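Local coordinates for protein nisin leader peptide-processing serine protease NisP (Lactococcus lactis subsp. lactis, PDB 4MZD) that probably cleaves the leader peptide from the nisin precursor as a cell-wall-anchored, subtilisin-like serine endopeptidase during antibiotic biosynthesis, at residues D195-Q207 with S353-V367. Residues are numbered along the deposited sequence; the frame is centred on the assembly and turned at random.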
loop_
_atom_site.group_PDB
_atom_site.type_symbol
_atom_site.label_atom_id
_atom_site.label_comp_id
_atom_site.label_asym_id
_atom_site.label_seq_id
_atom_site.Cartn_x
_atom_site.Cartn_y
_atom_site.Cartn_z
ATOM N N ASP A 195 -18.505 -0.943 -0.704
ATOM C CA ASP A 195 -19.842 -1.436 -0.376
ATOM C C ASP A 195 -19.937 -1.962 1.054
ATOM O O ASP A 195 -20.987 -1.866 1.679
ATOM C CB ASP A 195 -20.285 -2.507 -1.370
ATOM C CG ASP A 195 -20.706 -1.918 -2.707
ATOM O OD1 ASP A 195 -21.102 -0.737 -2.728
ATOM O OD2 ASP A 195 -20.634 -2.630 -3.731
ATOM N N ASP A 196 -18.838 -2.509 1.563
ATOM C CA ASP A 196 -18.798 -3.036 2.922
ATOM C C ASP A 196 -18.574 -1.943 3.972
ATOM O O ASP A 196 -18.486 -2.236 5.164
ATOM C CB ASP A 196 -17.716 -4.105 3.063
ATOM C CG ASP A 196 -18.035 -5.391 2.320
ATOM O OD1 ASP A 196 -19.197 -5.597 1.900
ATOM O OD2 ASP A 196 -17.098 -6.210 2.179
ATOM N N GLY A 197 -18.454 -0.693 3.531
ATOM C CA GLY A 197 -18.390 0.431 4.450
ATOM C C GLY A 197 -17.010 0.801 4.965
ATOM O O GLY A 197 -16.900 1.551 5.935
ATOM N N ASN A 198 -15.959 0.294 4.329
ATOM C CA ASN A 198 -14.604 0.677 4.704
ATOM C C ASN A 198 -14.316 2.080 4.211
ATOM O O ASN A 198 -14.183 2.296 3.006
ATOM C CB ASN A 198 -13.584 -0.266 4.073
ATOM C CG ASN A 198 -13.725 -1.678 4.568
ATOM O OD1 ASN A 198 -13.320 -1.999 5.687
ATOM N ND2 ASN A 198 -14.311 -2.535 3.744
ATOM N N LYS A 199 -14.178 3.037 5.118
ATOM C CA LYS A 199 -13.987 4.409 4.670
ATOM C C LYS A 199 -12.563 4.701 4.194
ATOM O O LYS A 199 -12.338 5.714 3.528
ATOM C CB LYS A 199 -14.449 5.400 5.731
ATOM C CG LYS A 199 -15.951 5.293 6.024
ATOM C CD LYS A 199 -16.815 5.339 4.752
ATOM C CE LYS A 199 -18.282 5.000 5.046
ATOM N NZ LYS A 199 -19.145 4.979 3.817
ATOM N N VAL A 200 -11.621 3.816 4.520
ATOM C CA VAL A 200 -10.264 3.875 3.996
ATOM C C VAL A 200 -9.950 2.526 3.360
ATOM O O VAL A 200 -10.232 1.481 3.944
ATOM C CB VAL A 200 -9.234 4.200 5.104
ATOM C CG1 VAL A 200 -7.827 4.265 4.525
ATOM C CG2 VAL A 200 -9.605 5.505 5.820
ATOM N N ILE A 201 -9.399 2.566 2.147
ATOM C CA ILE A 201 -9.092 1.371 1.369
ATOM C C ILE A 201 -7.611 1.418 0.996
ATOM O O ILE A 201 -7.152 2.378 0.376
ATOM C CB ILE A 201 -9.977 1.315 0.098
ATOM C CG1 ILE A 201 -11.462 1.230 0.481
ATOM C CG2 ILE A 201 -9.588 0.152 -0.789
ATOM C CD1 ILE A 201 -12.424 1.406 -0.681
ATOM N N ASN A 202 -6.871 0.384 1.394
ATOM C CA ASN A 202 -5.424 0.314 1.209
ATOM C C ASN A 202 -5.068 -0.593 0.045
ATOM O O ASN A 202 -5.456 -1.767 0.041
ATOM C CB ASN A 202 -4.779 -0.234 2.493
ATOM C CG ASN A 202 -3.258 -0.203 2.453
ATOM O OD1 ASN A 202 -2.642 0.744 2.938
ATOM N ND2 ASN A 202 -2.647 -1.220 1.856
ATOM N N ILE A 203 -4.324 -0.059 -0.923
ATOM C CA ILE A 203 -3.883 -0.840 -2.079
ATOM C C ILE A 203 -2.352 -0.773 -2.213
ATOM O O ILE A 203 -1.790 0.139 -2.834
ATOM C CB ILE A 203 -4.557 -0.382 -3.390
ATOM C CG1 ILE A 203 -6.073 -0.259 -3.205
ATOM C CG2 ILE A 203 -4.213 -1.350 -4.519
ATOM C CD1 ILE A 203 -6.794 0.093 -4.475
ATOM N N SER A 204 -1.674 -1.757 -1.628
ATOM C CA SER A 204 -0.215 -1.840 -1.661
ATOM C C SER A 204 0.281 -2.649 -2.866
ATOM O O SER A 204 1.111 -3.551 -2.733
ATOM C CB SER A 204 0.300 -2.448 -0.355
ATOM O OG SER A 204 0.152 -1.523 0.713
ATOM N N ALA A 205 -0.225 -2.293 -4.042
ATOM C CA ALA A 205 0.009 -3.030 -5.282
ATOM C C ALA A 205 -0.318 -2.094 -6.429
ATOM O O ALA A 205 -1.045 -1.124 -6.240
ATOM C CB ALA A 205 -0.896 -4.248 -5.345
ATOM N N GLY A 206 0.184 -2.385 -7.625
ATOM C CA GLY A 206 -0.097 -1.522 -8.755
ATOM C C GLY A 206 0.499 -2.036 -10.043
ATOM O O GLY A 206 0.995 -3.162 -10.117
ATOM N N GLN A 207 0.439 -1.197 -11.071
ATOM C CA GLN A 207 0.941 -1.550 -12.390
ATOM C C GLN A 207 1.126 -0.276 -13.200
ATOM O O GLN A 207 0.463 0.741 -12.952
ATOM C CB GLN A 207 -0.052 -2.455 -13.123
ATOM C CG GLN A 207 -1.352 -1.741 -13.448
ATOM C CD GLN A 207 -2.468 -2.663 -13.913
ATOM O OE1 GLN A 207 -3.507 -2.741 -13.276
ATOM N NE2 GLN A 207 -2.269 -3.339 -15.031
ATOM N N SER A 353 4.819 -0.694 -0.309
ATOM C CA SER A 353 3.679 -1.404 0.265
ATOM C C SER A 353 3.591 -1.301 1.782
ATOM O O SER A 353 2.537 -1.597 2.333
ATOM C CB SER A 353 3.712 -2.876 -0.104
ATOM O OG SER A 353 4.898 -3.474 0.356
ATOM N N PHE A 354 4.682 -0.919 2.444
ATOM C CA PHE A 354 4.712 -0.830 3.897
ATOM C C PHE A 354 4.670 0.603 4.408
ATOM O O PHE A 354 4.454 0.828 5.601
ATOM C CB PHE A 354 5.891 -1.632 4.438
ATOM C CG PHE A 354 5.892 -3.029 3.928
ATOM C CD1 PHE A 354 4.865 -3.898 4.287
ATOM C CD2 PHE A 354 6.839 -3.459 3.020
ATOM C CE1 PHE A 354 4.809 -5.170 3.772
ATOM C CE2 PHE A 354 6.792 -4.749 2.507
ATOM C CZ PHE A 354 5.771 -5.605 2.889
ATOM N N ALA A 355 4.856 1.562 3.498
ATOM C CA ALA A 355 4.598 2.974 3.777
ATOM C C ALA A 355 3.100 3.261 3.672
ATOM O O ALA A 355 2.519 3.950 4.509
ATOM C CB ALA A 355 5.374 3.847 2.797
ATOM N N THR A 356 2.486 2.714 2.628
ATOM C CA THR A 356 1.071 2.900 2.329
ATOM C C THR A 356 0.140 2.617 3.521
ATOM O O THR A 356 -0.682 3.458 3.867
ATOM C CB THR A 356 0.718 2.091 1.063
ATOM O OG1 THR A 356 1.572 2.526 0.000
ATOM C CG2 THR A 356 -0.714 2.312 0.632
ATOM N N PRO A 357 0.288 1.456 4.187
ATOM C CA PRO A 357 -0.596 1.158 5.323
ATOM C C PRO A 357 -0.396 2.086 6.513
ATOM O O PRO A 357 -1.330 2.247 7.309
ATOM C CB PRO A 357 -0.221 -0.286 5.697
ATOM C CG PRO A 357 1.136 -0.503 5.084
ATOM C CD PRO A 357 1.072 0.274 3.803
ATOM N N LYS A 358 0.792 2.659 6.666
ATOM C CA LYS A 358 0.991 3.637 7.728
ATOM C C LYS A 358 0.078 4.836 7.482
ATOM O O LYS A 358 -0.570 5.346 8.393
ATOM C CB LYS A 358 2.450 4.086 7.808
ATOM C CG LYS A 358 3.430 2.992 8.203
ATOM C CD LYS A 358 4.830 3.590 8.352
ATOM C CE LYS A 358 5.848 2.657 8.994
ATOM N NZ LYS A 358 6.351 1.595 8.085
ATOM N N VAL A 359 0.014 5.281 6.229
ATOM C CA VAL A 359 -0.872 6.370 5.863
ATOM C C VAL A 359 -2.342 5.951 5.994
ATOM O O VAL A 359 -3.160 6.703 6.530
ATOM C CB VAL A 359 -0.542 6.883 4.448
ATOM C CG1 VAL A 359 -1.522 7.970 4.029
ATOM C CG2 VAL A 359 0.893 7.408 4.413
ATOM N N SER A 360 -2.689 4.756 5.520
ATOM C CA SER A 360 -4.079 4.299 5.623
ATOM C C SER A 360 -4.574 4.261 7.064
ATOM O O SER A 360 -5.670 4.728 7.370
ATOM C CB SER A 360 -4.243 2.912 5.015
ATOM O OG SER A 360 -4.031 2.971 3.625
ATOM N N GLY A 361 -3.774 3.680 7.953
ATOM C CA GLY A 361 -4.174 3.603 9.344
ATOM C C GLY A 361 -4.299 4.977 9.979
ATOM O O GLY A 361 -5.215 5.226 10.761
ATOM N N ALA A 362 -3.361 5.868 9.670
ATOM C CA ALA A 362 -3.399 7.225 10.198
ATOM C C ALA A 362 -4.656 7.956 9.730
ATOM O O ALA A 362 -5.316 8.648 10.512
ATOM C CB ALA A 362 -2.156 7.977 9.780
ATOM N N LEU A 363 -4.985 7.813 8.449
ATOM C CA LEU A 363 -6.193 8.428 7.916
ATOM C C LEU A 363 -7.435 7.888 8.594
ATOM O O LEU A 363 -8.369 8.639 8.865
ATOM C CB LEU A 363 -6.292 8.201 6.416
ATOM C CG LEU A 363 -5.410 9.077 5.542
ATOM C CD1 LEU A 363 -5.435 8.516 4.137
ATOM C CD2 LEU A 363 -5.894 10.526 5.569
ATOM N N ALA A 364 -7.451 6.587 8.862
ATOM C CA ALA A 364 -8.592 5.986 9.535
ATOM C C ALA A 364 -8.757 6.569 10.945
ATOM O O ALA A 364 -9.879 6.831 11.379
ATOM C CB ALA A 364 -8.456 4.475 9.567
ATOM N N LEU A 365 -7.652 6.795 11.655
ATOM C CA LEU A 365 -7.726 7.443 12.971
ATOM C C LEU A 365 -8.406 8.810 12.873
ATOM O O LEU A 365 -9.253 9.143 13.695
ATOM C CB LEU A 365 -6.333 7.596 13.588
ATOM C CG LEU A 365 -5.603 6.320 14.022
ATOM C CD1 LEU A 365 -4.160 6.625 14.380
ATOM C CD2 LEU A 365 -6.308 5.629 15.183
ATOM N N VAL A 366 -8.026 9.588 11.856
ATOM C CA VAL A 366 -8.582 10.918 11.601
ATOM C C VAL A 366 -10.066 10.872 11.276
ATOM O O VAL A 366 -10.859 11.678 11.772
ATOM C CB VAL A 366 -7.855 11.592 10.396
ATOM C CG1 VAL A 366 -8.594 12.852 9.947
ATOM C CG2 VAL A 366 -6.417 11.891 10.740
ATOM N N VAL A 367 -10.439 9.938 10.412
ATOM C CA VAL A 367 -11.837 9.785 10.042
ATOM C C VAL A 367 -12.674 9.540 11.291
ATOM O O VAL A 367 -13.724 10.148 11.481
ATOM C CB VAL A 367 -12.025 8.633 9.033
ATOM C CG1 VAL A 367 -13.492 8.265 8.901
ATOM C CG2 VAL A 367 -11.451 9.020 7.675
#
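V200, N202 and S204 face S353 and the helix behind it, strand 200-203 running antiparallel to helix 356-367 (177°) with the axes 8.4 Å apart at their closest. N202 carries the polar centre of the contact. With CG anti to the backbone N (chi1 -174°), its amide reaches the N-terminal part of the helix, where S360 OG donates to N202 OD1 at 2.7 Å, in the carbonyl plane and on a lone pair. The same oxygen rests against T356 CG2 and on P357 CA, 3.2 Å away. The other end of the amide is used as well: N202 ND2 donates to S204 OG at 3.0 Å (152°), close to the amide plane, so that both ends of the buried group are bonded and its rotation is fixed. S204 OG in turn appears to donate to S353 O, although that oxygen is less surely placed. This is the subtilase core, a central, largely parallel sheet against which the helix following the predicted nucleophile is packed. S353 passes close by S204, its CB a tight 3.4 Å from S204 CB; S353 OG is hydrogen-bonded to O of R488, the last residue of the chain. The side chain of S353 lies beside that of H147, and S204 near D100, the other two members of the predicted Ser-His-Asp charge relay. Further along the helix the contact turns apolar. V200 divides its methyls: CG1 touches S360 O at 3.6 Å, while V200 CG2 drops onto the backbone of A364, 3.9 Å from its CA, and also meets L363 CB and V367 CG2. V243 of the neighbouring strand 241-245 touches S360 and L363.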